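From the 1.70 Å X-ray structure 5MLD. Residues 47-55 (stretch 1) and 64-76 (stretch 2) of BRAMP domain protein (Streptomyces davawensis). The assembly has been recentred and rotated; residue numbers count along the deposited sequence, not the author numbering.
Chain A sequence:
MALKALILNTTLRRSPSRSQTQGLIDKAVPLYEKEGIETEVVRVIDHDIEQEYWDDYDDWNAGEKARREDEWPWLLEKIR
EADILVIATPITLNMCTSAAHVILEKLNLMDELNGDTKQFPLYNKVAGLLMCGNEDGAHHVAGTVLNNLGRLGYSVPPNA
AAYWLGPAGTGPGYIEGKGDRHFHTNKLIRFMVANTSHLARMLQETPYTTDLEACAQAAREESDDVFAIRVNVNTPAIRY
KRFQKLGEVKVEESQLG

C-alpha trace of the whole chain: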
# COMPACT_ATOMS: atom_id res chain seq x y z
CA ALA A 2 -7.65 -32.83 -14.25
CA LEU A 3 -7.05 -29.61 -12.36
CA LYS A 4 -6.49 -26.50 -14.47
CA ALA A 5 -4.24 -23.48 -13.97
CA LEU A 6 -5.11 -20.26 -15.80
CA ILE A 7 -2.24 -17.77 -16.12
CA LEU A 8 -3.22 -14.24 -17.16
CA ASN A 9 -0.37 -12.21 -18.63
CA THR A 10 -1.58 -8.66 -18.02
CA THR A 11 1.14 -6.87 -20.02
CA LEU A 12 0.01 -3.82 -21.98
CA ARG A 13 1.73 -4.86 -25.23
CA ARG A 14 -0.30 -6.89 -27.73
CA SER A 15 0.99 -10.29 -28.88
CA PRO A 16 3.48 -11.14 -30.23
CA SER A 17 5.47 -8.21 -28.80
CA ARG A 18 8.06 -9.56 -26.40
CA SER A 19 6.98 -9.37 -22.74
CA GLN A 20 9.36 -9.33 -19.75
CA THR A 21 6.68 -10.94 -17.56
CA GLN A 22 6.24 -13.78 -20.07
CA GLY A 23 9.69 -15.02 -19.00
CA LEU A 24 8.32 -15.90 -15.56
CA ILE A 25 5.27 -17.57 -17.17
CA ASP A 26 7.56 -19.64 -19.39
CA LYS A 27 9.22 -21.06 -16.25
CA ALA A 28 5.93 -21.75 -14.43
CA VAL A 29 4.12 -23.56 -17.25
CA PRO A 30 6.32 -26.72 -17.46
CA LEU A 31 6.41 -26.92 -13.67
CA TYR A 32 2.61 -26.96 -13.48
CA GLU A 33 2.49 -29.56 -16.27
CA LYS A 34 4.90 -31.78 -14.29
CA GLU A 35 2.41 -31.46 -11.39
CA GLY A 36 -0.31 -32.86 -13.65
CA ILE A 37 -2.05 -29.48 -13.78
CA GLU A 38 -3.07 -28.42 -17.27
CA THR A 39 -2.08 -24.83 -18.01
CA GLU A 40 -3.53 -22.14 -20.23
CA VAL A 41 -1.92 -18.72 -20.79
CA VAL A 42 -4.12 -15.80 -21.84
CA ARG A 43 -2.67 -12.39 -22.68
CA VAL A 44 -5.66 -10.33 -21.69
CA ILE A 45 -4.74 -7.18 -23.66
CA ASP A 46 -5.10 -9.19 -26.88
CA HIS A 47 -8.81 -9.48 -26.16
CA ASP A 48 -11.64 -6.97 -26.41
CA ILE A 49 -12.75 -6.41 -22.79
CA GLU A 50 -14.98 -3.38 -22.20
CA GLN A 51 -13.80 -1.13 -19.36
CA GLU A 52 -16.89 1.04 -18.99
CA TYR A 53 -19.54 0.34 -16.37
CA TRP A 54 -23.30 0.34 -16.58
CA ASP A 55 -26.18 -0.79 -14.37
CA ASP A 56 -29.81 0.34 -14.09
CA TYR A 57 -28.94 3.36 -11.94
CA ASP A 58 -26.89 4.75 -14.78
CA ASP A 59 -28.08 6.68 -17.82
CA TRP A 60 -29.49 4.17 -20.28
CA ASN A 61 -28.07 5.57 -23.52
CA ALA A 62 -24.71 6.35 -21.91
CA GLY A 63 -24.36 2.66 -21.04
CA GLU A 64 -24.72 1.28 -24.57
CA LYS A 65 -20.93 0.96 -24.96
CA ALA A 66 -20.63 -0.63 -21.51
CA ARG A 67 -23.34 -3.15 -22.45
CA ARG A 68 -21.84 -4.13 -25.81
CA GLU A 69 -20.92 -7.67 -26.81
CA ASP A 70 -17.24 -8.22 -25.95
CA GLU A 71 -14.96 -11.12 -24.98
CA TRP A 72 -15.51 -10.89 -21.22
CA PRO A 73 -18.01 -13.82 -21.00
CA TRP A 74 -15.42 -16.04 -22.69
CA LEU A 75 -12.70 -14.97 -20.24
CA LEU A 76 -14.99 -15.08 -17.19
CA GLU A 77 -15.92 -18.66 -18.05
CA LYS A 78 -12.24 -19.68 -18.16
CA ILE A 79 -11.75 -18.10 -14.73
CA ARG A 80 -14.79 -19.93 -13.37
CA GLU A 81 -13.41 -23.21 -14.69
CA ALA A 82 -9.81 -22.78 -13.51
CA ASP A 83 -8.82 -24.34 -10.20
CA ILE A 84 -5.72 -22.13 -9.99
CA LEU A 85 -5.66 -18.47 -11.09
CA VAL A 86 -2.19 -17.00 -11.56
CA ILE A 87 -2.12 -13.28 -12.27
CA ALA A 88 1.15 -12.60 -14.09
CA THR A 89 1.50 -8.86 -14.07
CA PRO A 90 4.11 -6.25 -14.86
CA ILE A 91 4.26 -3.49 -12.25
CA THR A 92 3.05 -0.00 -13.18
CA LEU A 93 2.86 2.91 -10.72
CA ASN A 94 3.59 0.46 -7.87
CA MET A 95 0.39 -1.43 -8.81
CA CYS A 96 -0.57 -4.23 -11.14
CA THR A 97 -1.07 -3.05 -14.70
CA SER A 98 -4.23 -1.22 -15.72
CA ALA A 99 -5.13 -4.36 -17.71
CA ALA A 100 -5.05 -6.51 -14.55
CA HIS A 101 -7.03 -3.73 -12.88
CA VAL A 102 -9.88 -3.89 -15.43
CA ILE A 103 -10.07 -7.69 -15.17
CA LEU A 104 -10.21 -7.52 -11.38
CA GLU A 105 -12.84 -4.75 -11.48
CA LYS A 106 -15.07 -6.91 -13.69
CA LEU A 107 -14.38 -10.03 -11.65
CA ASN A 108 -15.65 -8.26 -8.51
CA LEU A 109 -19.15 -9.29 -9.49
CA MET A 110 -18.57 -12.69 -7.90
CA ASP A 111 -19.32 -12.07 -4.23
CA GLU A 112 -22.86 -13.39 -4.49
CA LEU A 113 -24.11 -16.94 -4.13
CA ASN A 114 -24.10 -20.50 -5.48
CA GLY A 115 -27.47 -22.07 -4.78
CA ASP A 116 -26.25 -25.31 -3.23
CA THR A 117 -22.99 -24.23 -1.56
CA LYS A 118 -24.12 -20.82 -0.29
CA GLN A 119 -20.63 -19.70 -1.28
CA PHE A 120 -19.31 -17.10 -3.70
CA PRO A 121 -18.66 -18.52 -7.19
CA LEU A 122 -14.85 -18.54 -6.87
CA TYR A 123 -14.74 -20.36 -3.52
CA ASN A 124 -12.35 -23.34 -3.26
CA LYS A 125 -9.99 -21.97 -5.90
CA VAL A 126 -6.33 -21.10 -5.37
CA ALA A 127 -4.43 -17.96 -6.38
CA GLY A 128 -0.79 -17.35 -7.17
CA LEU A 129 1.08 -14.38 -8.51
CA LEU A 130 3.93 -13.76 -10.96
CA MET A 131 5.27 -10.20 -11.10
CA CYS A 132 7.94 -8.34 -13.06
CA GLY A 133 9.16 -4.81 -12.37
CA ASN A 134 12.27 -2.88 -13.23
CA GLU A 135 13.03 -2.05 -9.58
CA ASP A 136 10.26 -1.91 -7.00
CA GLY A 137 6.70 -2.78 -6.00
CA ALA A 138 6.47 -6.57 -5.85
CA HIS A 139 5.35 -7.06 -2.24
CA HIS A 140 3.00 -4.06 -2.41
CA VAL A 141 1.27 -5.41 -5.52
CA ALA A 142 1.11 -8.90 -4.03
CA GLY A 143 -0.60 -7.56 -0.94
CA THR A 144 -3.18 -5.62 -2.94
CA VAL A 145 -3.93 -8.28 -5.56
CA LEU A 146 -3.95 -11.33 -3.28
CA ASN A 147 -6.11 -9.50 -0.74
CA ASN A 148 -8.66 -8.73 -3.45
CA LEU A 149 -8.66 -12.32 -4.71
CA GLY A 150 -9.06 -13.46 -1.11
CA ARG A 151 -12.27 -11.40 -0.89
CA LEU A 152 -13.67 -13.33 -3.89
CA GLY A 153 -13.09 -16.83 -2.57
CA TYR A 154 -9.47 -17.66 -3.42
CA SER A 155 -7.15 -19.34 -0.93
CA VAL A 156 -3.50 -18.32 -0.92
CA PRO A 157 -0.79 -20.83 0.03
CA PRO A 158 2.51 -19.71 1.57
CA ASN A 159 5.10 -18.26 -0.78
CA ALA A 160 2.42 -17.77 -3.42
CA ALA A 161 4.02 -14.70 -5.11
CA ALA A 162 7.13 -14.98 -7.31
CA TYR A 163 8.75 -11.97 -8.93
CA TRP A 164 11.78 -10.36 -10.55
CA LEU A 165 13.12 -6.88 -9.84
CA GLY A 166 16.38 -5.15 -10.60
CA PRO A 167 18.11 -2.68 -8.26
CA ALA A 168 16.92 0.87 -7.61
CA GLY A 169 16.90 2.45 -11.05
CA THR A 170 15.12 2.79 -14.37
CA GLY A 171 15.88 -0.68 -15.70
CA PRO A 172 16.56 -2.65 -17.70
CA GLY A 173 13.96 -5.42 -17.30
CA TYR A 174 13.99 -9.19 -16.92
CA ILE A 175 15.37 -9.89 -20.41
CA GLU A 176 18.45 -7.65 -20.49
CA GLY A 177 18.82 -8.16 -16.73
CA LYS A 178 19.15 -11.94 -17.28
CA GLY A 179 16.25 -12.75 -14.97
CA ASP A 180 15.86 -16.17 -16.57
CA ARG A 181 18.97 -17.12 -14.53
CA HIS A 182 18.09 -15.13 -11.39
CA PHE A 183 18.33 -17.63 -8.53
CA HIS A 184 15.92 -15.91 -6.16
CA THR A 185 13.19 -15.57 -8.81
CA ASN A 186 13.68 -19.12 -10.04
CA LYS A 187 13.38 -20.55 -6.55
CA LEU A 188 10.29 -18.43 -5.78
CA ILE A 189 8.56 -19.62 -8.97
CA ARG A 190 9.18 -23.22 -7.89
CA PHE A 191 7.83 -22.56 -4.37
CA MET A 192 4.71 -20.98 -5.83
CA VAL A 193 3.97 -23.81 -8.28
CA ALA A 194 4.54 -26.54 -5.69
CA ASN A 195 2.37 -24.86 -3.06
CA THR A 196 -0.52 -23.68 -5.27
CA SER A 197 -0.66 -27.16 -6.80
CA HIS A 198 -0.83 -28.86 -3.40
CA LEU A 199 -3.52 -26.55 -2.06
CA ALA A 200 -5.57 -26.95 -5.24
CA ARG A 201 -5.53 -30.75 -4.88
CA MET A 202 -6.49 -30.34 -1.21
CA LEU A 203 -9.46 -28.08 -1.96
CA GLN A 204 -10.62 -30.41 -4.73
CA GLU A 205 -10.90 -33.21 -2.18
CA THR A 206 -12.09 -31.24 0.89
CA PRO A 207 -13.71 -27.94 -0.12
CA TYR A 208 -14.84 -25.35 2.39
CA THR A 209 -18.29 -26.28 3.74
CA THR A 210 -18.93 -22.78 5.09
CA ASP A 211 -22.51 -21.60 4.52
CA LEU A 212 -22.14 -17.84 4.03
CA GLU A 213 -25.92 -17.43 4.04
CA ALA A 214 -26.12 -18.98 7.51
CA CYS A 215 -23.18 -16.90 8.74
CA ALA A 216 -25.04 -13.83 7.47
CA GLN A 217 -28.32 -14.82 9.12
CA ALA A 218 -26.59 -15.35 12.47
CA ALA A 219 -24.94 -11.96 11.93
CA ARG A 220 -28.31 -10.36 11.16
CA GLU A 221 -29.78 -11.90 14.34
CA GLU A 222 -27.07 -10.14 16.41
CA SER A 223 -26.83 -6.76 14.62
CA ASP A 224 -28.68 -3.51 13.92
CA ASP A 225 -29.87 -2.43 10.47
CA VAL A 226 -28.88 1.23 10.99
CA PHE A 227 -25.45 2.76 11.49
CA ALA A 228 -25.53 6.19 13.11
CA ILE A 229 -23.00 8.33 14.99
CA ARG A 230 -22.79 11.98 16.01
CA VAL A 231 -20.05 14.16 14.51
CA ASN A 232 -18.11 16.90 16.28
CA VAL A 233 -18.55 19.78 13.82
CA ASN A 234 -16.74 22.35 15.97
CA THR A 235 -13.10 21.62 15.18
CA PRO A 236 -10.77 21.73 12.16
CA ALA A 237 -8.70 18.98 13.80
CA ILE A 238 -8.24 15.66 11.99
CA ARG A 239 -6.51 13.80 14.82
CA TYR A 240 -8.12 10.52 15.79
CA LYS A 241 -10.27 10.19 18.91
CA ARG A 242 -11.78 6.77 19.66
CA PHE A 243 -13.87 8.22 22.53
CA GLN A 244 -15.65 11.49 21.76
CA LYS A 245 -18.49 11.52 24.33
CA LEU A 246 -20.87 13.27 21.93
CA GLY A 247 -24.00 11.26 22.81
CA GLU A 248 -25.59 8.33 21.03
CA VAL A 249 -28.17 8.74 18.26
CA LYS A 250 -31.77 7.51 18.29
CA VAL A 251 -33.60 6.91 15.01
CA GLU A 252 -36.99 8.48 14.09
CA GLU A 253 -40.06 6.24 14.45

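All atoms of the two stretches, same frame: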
# COMPACT_ATOMS: atom_id res chain seq x y z
N HIS A 47 -7.38 -9.22 -26.08
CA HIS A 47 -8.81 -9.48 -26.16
C HIS A 47 -9.61 -8.22 -25.86
O HIS A 47 -9.20 -7.36 -25.08
CB HIS A 47 -9.18 -10.59 -25.19
CG HIS A 47 -8.52 -11.88 -25.53
ND1 HIS A 47 -9.04 -12.75 -26.46
CD2 HIS A 47 -7.35 -12.43 -25.11
CE1 HIS A 47 -8.23 -13.79 -26.59
NE2 HIS A 47 -7.21 -13.62 -25.78
N ASP A 48 -10.78 -8.14 -26.50
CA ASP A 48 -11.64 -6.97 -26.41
C ASP A 48 -12.48 -7.09 -25.14
O ASP A 48 -13.50 -7.77 -25.13
CB ASP A 48 -12.49 -6.87 -27.66
CG ASP A 48 -13.41 -5.68 -27.65
OD1 ASP A 48 -13.09 -4.67 -26.98
OD2 ASP A 48 -14.46 -5.75 -28.32
N ILE A 49 -12.06 -6.39 -24.08
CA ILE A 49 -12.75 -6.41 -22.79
C ILE A 49 -13.18 -4.98 -22.47
O ILE A 49 -12.32 -4.11 -22.27
CB ILE A 49 -11.85 -6.95 -21.67
CG1 ILE A 49 -11.30 -8.35 -22.00
CG2 ILE A 49 -12.57 -6.90 -20.33
CD1 ILE A 49 -12.34 -9.40 -22.20
N GLU A 50 -14.49 -4.74 -22.39
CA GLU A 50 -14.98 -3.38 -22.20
C GLU A 50 -14.73 -2.91 -20.78
O GLU A 50 -15.05 -3.60 -19.81
CB GLU A 50 -16.48 -3.29 -22.53
CG GLU A 50 -17.06 -1.90 -22.28
CD GLU A 50 -16.30 -0.79 -23.02
OE1 GLU A 50 -16.04 -0.92 -24.24
OE2 GLU A 50 -15.97 0.23 -22.37
N GLN A 51 -14.14 -1.71 -20.66
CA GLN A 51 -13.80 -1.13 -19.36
C GLN A 51 -14.97 -0.39 -18.72
O GLN A 51 -15.05 -0.32 -17.49
CB GLN A 51 -12.62 -0.16 -19.53
CG GLN A 51 -12.21 0.59 -18.28
CD GLN A 51 -11.10 1.59 -18.56
OE1 GLN A 51 -11.03 2.15 -19.66
NE2 GLN A 51 -10.21 1.78 -17.60
N GLU A 52 -15.86 0.17 -19.53
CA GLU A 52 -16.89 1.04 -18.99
C GLU A 52 -17.93 0.24 -18.22
O GLU A 52 -18.14 -0.95 -18.44
CB GLU A 52 -17.58 1.83 -20.12
CG GLU A 52 -16.69 2.92 -20.70
CD GLU A 52 -17.24 3.50 -21.99
OE1 GLU A 52 -18.48 3.62 -22.11
OE2 GLU A 52 -16.42 3.85 -22.87
N TYR A 53 -18.58 0.94 -17.29
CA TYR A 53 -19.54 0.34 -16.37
C TYR A 53 -20.95 0.84 -16.66
O TYR A 53 -21.17 2.03 -16.89
CB TYR A 53 -19.19 0.68 -14.91
CG TYR A 53 -20.14 0.02 -13.92
CD1 TYR A 53 -21.35 0.62 -13.57
CD2 TYR A 53 -19.85 -1.22 -13.37
CE1 TYR A 53 -22.23 0.02 -12.68
CE2 TYR A 53 -20.71 -1.83 -12.47
CZ TYR A 53 -21.91 -1.21 -12.14
OH TYR A 53 -22.78 -1.81 -11.27
N TRP A 54 -21.91 -0.07 -16.58
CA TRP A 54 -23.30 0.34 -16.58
C TRP A 54 -24.09 -0.61 -15.70
O TRP A 54 -23.80 -1.81 -15.68
CB TRP A 54 -23.89 0.36 -18.01
CG TRP A 54 -25.38 0.59 -18.00
CD1 TRP A 54 -26.04 1.78 -18.11
CD2 TRP A 54 -26.39 -0.42 -17.86
NE1 TRP A 54 -27.40 1.58 -18.04
CE2 TRP A 54 -27.64 0.24 -17.89
CE3 TRP A 54 -26.36 -1.81 -17.71
CZ2 TRP A 54 -28.84 -0.46 -17.77
CZ3 TRP A 54 -27.55 -2.49 -17.60
CH2 TRP A 54 -28.77 -1.81 -17.63
N ASP A 55 -25.04 -0.05 -14.94
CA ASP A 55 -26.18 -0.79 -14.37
C ASP A 55 -27.41 0.11 -14.46
O ASP A 55 -27.36 1.22 -14.99
CB ASP A 55 -25.89 -1.28 -12.93
CG ASP A 55 -25.68 -0.15 -11.94
OD1 ASP A 55 -26.19 0.97 -12.13
OD2 ASP A 55 -24.99 -0.41 -10.92
N GLU A 64 -24.72 2.18 -23.42
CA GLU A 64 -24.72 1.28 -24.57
C GLU A 64 -23.34 0.67 -24.79
O GLU A 64 -23.21 -0.54 -24.98
CB GLU A 64 -25.17 2.02 -25.83
CG GLU A 64 -26.67 2.05 -26.02
CD GLU A 64 -27.08 3.08 -27.06
OE1 GLU A 64 -28.06 3.82 -26.82
OE2 GLU A 64 -26.39 3.15 -28.11
N LYS A 65 -22.28 1.50 -24.75
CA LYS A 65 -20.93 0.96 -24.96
C LYS A 65 -20.55 -0.02 -23.85
O LYS A 65 -19.95 -1.07 -24.12
CB LYS A 65 -19.92 2.11 -25.04
CG LYS A 65 -18.49 1.66 -25.36
CD LYS A 65 -17.60 2.86 -25.62
CE LYS A 65 -16.17 2.43 -25.97
NZ LYS A 65 -15.37 2.01 -24.79
N ALA A 66 -20.89 0.30 -22.60
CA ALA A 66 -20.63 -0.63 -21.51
C ALA A 66 -21.37 -1.95 -21.71
O ALA A 66 -20.85 -3.01 -21.33
CB ALA A 66 -21.02 -0.02 -20.17
N ARG A 67 -22.56 -1.92 -22.30
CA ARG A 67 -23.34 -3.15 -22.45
C ARG A 67 -22.99 -3.96 -23.69
O ARG A 67 -23.59 -5.02 -23.91
CB ARG A 67 -24.85 -2.82 -22.49
CG ARG A 67 -25.43 -2.38 -21.16
CD ARG A 67 -26.95 -2.21 -21.22
NE ARG A 67 -27.40 -1.35 -22.31
CZ ARG A 67 -27.51 -0.02 -22.24
NH1 ARG A 67 -27.19 0.62 -21.12
NH2 ARG A 67 -27.93 0.67 -23.29
N ARG A 68 -22.04 -3.51 -24.50
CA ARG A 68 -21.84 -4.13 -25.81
C ARG A 68 -21.31 -5.56 -25.67
O ARG A 68 -20.80 -5.97 -24.63
CB ARG A 68 -20.89 -3.28 -26.64
CG ARG A 68 -19.44 -3.37 -26.23
CD ARG A 68 -18.62 -2.27 -26.89
NE ARG A 68 -17.25 -2.27 -26.38
CZ ARG A 68 -16.30 -3.10 -26.80
NH1 ARG A 68 -16.56 -4.02 -27.73
NH2 ARG A 68 -15.09 -3.04 -26.28
N GLU A 69 -21.48 -6.32 -26.74
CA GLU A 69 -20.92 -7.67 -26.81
C GLU A 69 -19.40 -7.58 -26.88
O GLU A 69 -18.86 -6.95 -27.79
CB GLU A 69 -21.49 -8.38 -28.03
CG GLU A 69 -20.92 -9.75 -28.30
CD GLU A 69 -21.48 -10.37 -29.57
OE1 GLU A 69 -22.63 -10.05 -29.94
OE2 GLU A 69 -20.76 -11.18 -30.20
N ASP A 70 -18.70 -8.21 -25.93
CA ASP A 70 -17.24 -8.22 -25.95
C ASP A 70 -16.79 -9.65 -25.65
O ASP A 70 -17.56 -10.62 -25.74
CB ASP A 70 -16.69 -7.16 -24.99
CG ASP A 70 -16.92 -7.50 -23.52
OD1 ASP A 70 -17.62 -8.49 -23.23
OD2 ASP A 70 -16.40 -6.78 -22.65
N GLU A 71 -15.52 -9.81 -25.27
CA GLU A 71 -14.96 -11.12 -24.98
C GLU A 71 -14.91 -11.42 -23.48
O GLU A 71 -14.26 -12.40 -23.09
CB GLU A 71 -13.55 -11.25 -25.56
CG GLU A 71 -13.48 -11.17 -27.07
CD GLU A 71 -12.07 -11.41 -27.55
OE1 GLU A 71 -11.54 -12.52 -27.32
OE2 GLU A 71 -11.48 -10.49 -28.12
N TRP A 72 -15.53 -10.60 -22.65
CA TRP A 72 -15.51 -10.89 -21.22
C TRP A 72 -16.22 -12.19 -20.84
O TRP A 72 -15.67 -12.94 -20.02
CB TRP A 72 -16.09 -9.70 -20.44
CG TRP A 72 -16.19 -9.98 -18.96
CD1 TRP A 72 -17.33 -9.99 -18.21
CD2 TRP A 72 -15.12 -10.31 -18.06
NE1 TRP A 72 -17.03 -10.27 -16.90
CE2 TRP A 72 -15.68 -10.48 -16.78
CE3 TRP A 72 -13.73 -10.47 -18.21
CZ2 TRP A 72 -14.92 -10.81 -15.67
CZ3 TRP A 72 -12.98 -10.80 -17.10
CH2 TRP A 72 -13.58 -10.96 -15.84
N PRO A 73 -17.41 -12.52 -21.37
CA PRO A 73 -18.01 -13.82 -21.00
C PRO A 73 -17.09 -15.00 -21.25
O PRO A 73 -16.98 -15.90 -20.40
CB PRO A 73 -19.27 -13.88 -21.87
CG PRO A 73 -19.65 -12.44 -22.04
CD PRO A 73 -18.33 -11.71 -22.18
N TRP A 74 -16.41 -15.01 -22.40
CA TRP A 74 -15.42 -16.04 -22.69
C TRP A 74 -14.34 -16.11 -21.61
O TRP A 74 -14.02 -17.19 -21.10
CB TRP A 74 -14.81 -15.77 -24.07
CG TRP A 74 -13.58 -16.56 -24.39
CD1 TRP A 74 -13.52 -17.82 -24.89
CD2 TRP A 74 -12.21 -16.12 -24.26
NE1 TRP A 74 -12.21 -18.21 -25.07
CE2 TRP A 74 -11.39 -17.18 -24.69
CE3 TRP A 74 -11.61 -14.93 -23.83
CZ2 TRP A 74 -9.99 -17.09 -24.70
CZ3 TRP A 74 -10.22 -14.85 -23.84
CH2 TRP A 74 -9.43 -15.92 -24.27
N LEU A 75 -13.76 -14.96 -21.24
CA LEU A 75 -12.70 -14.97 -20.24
C LEU A 75 -13.23 -15.32 -18.86
O LEU A 75 -12.58 -16.06 -18.11
CB LEU A 75 -11.97 -13.62 -20.21
CG LEU A 75 -10.79 -13.48 -19.24
CD1 LEU A 75 -9.79 -14.61 -19.36
CD2 LEU A 75 -10.09 -12.11 -19.41
N LEU A 76 -14.40 -14.77 -18.49
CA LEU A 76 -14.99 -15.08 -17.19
C LEU A 76 -15.23 -16.58 -17.05
O LEU A 76 -15.03 -17.16 -15.97
CB LEU A 76 -16.31 -14.32 -17.01
CG LEU A 76 -17.06 -14.54 -15.69
CD1 LEU A 76 -16.15 -14.30 -14.50
CD2 LEU A 76 -18.29 -13.62 -15.59
O HOH W 1 -20.95 3.11 -21.54
O HOH W 2 -18.78 -3.42 -19.44

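How does an irregular segment of chain seat itself against a turn and the start of a helix? Stretch 1 is largely extended, with a bend at Gln51, and has no regular helix or strand; the side chains of His47, Asp48, Ile49, Glu50, Glu52 and Trp54 pack against stretch 2, while those of Gln51 and Tyr53 turn away. The contact buries 906 Å² in all, both sides summed. Just before the helix, Glu71, in the N-cap position, reaches out as a fork around the start of stretch 1: His47 ND1 donates to Glu71 OE1 at 2.7 Å, and Asp48 N to Glu71 OE2 at 2.9 Å. Glu71 N returns a bond to Asp48 O, also 2.9 Å, so backbone and carboxylate together clasp this residue.

What fills the space around the first helical turn? The tip of Ile49 does: Ile49 CD1 lies 3.5 Å from Glu71 C and 3.4 Å from Trp72 N, packed against the backbone where the helix begins. Ile49 CD1 also comes within 4.2 Å of Trp72 CB and 4.5 Å of Leu75 CD2, so the methyl touches apolar side chains as well. Trp74 CH2 sits over one face of the His47 ring, 3.4 Å from His47 CE1; the two ring planes are oblique, at 33°.

Where do the charged side chains fit? Glu50 folds back through a p chi2, and its carboxylate sits between two cationic side chains, Lys65 and Arg68. Arg68 NE reaches Glu50 OE1 at 2.8 Å, while Lys65 NZ lies 3.1 Å from both Glu50 OE1 and Glu50 OE2. The far end of the Arg68 guanidinium meets Asp48 in a two-pronged salt bridge, Arg68 NH2 to Asp48 OD1 at 2.7 Å and Arg68 NH1 to Asp48 OD2 at 2.8 Å. Lys65 NZ also bonds Glu52 OE2 at 2.9 Å, and Asp70 OD2 accepts a hydrogen bond from Glu50 N at 2.8 Å.

What does Ala66 fit against? The Ala66 methyl is a low bump against the bend of stretch 1, with Ala66 CB 3.5 Å from Glu52 O and 3.6 Å from Trp54 CB. Two waters fill gaps beside it: one links Glu52 OE1 to Ala66 N, the other Glu52 O to Ala66 O. Beyond, Arg67 lies across the broad face of Trp54, with Arg67 CD 3.7 Å from the centroid of the six-membered ring and Arg67 CZ 4.4 Å from that of the five-membered ring, a CH-pi contact running into a cation-pi one. Trp54 NE1 and Arg67 NH1 approach to 3.2 Å, but both are donors, so no hydrogen bond joins them.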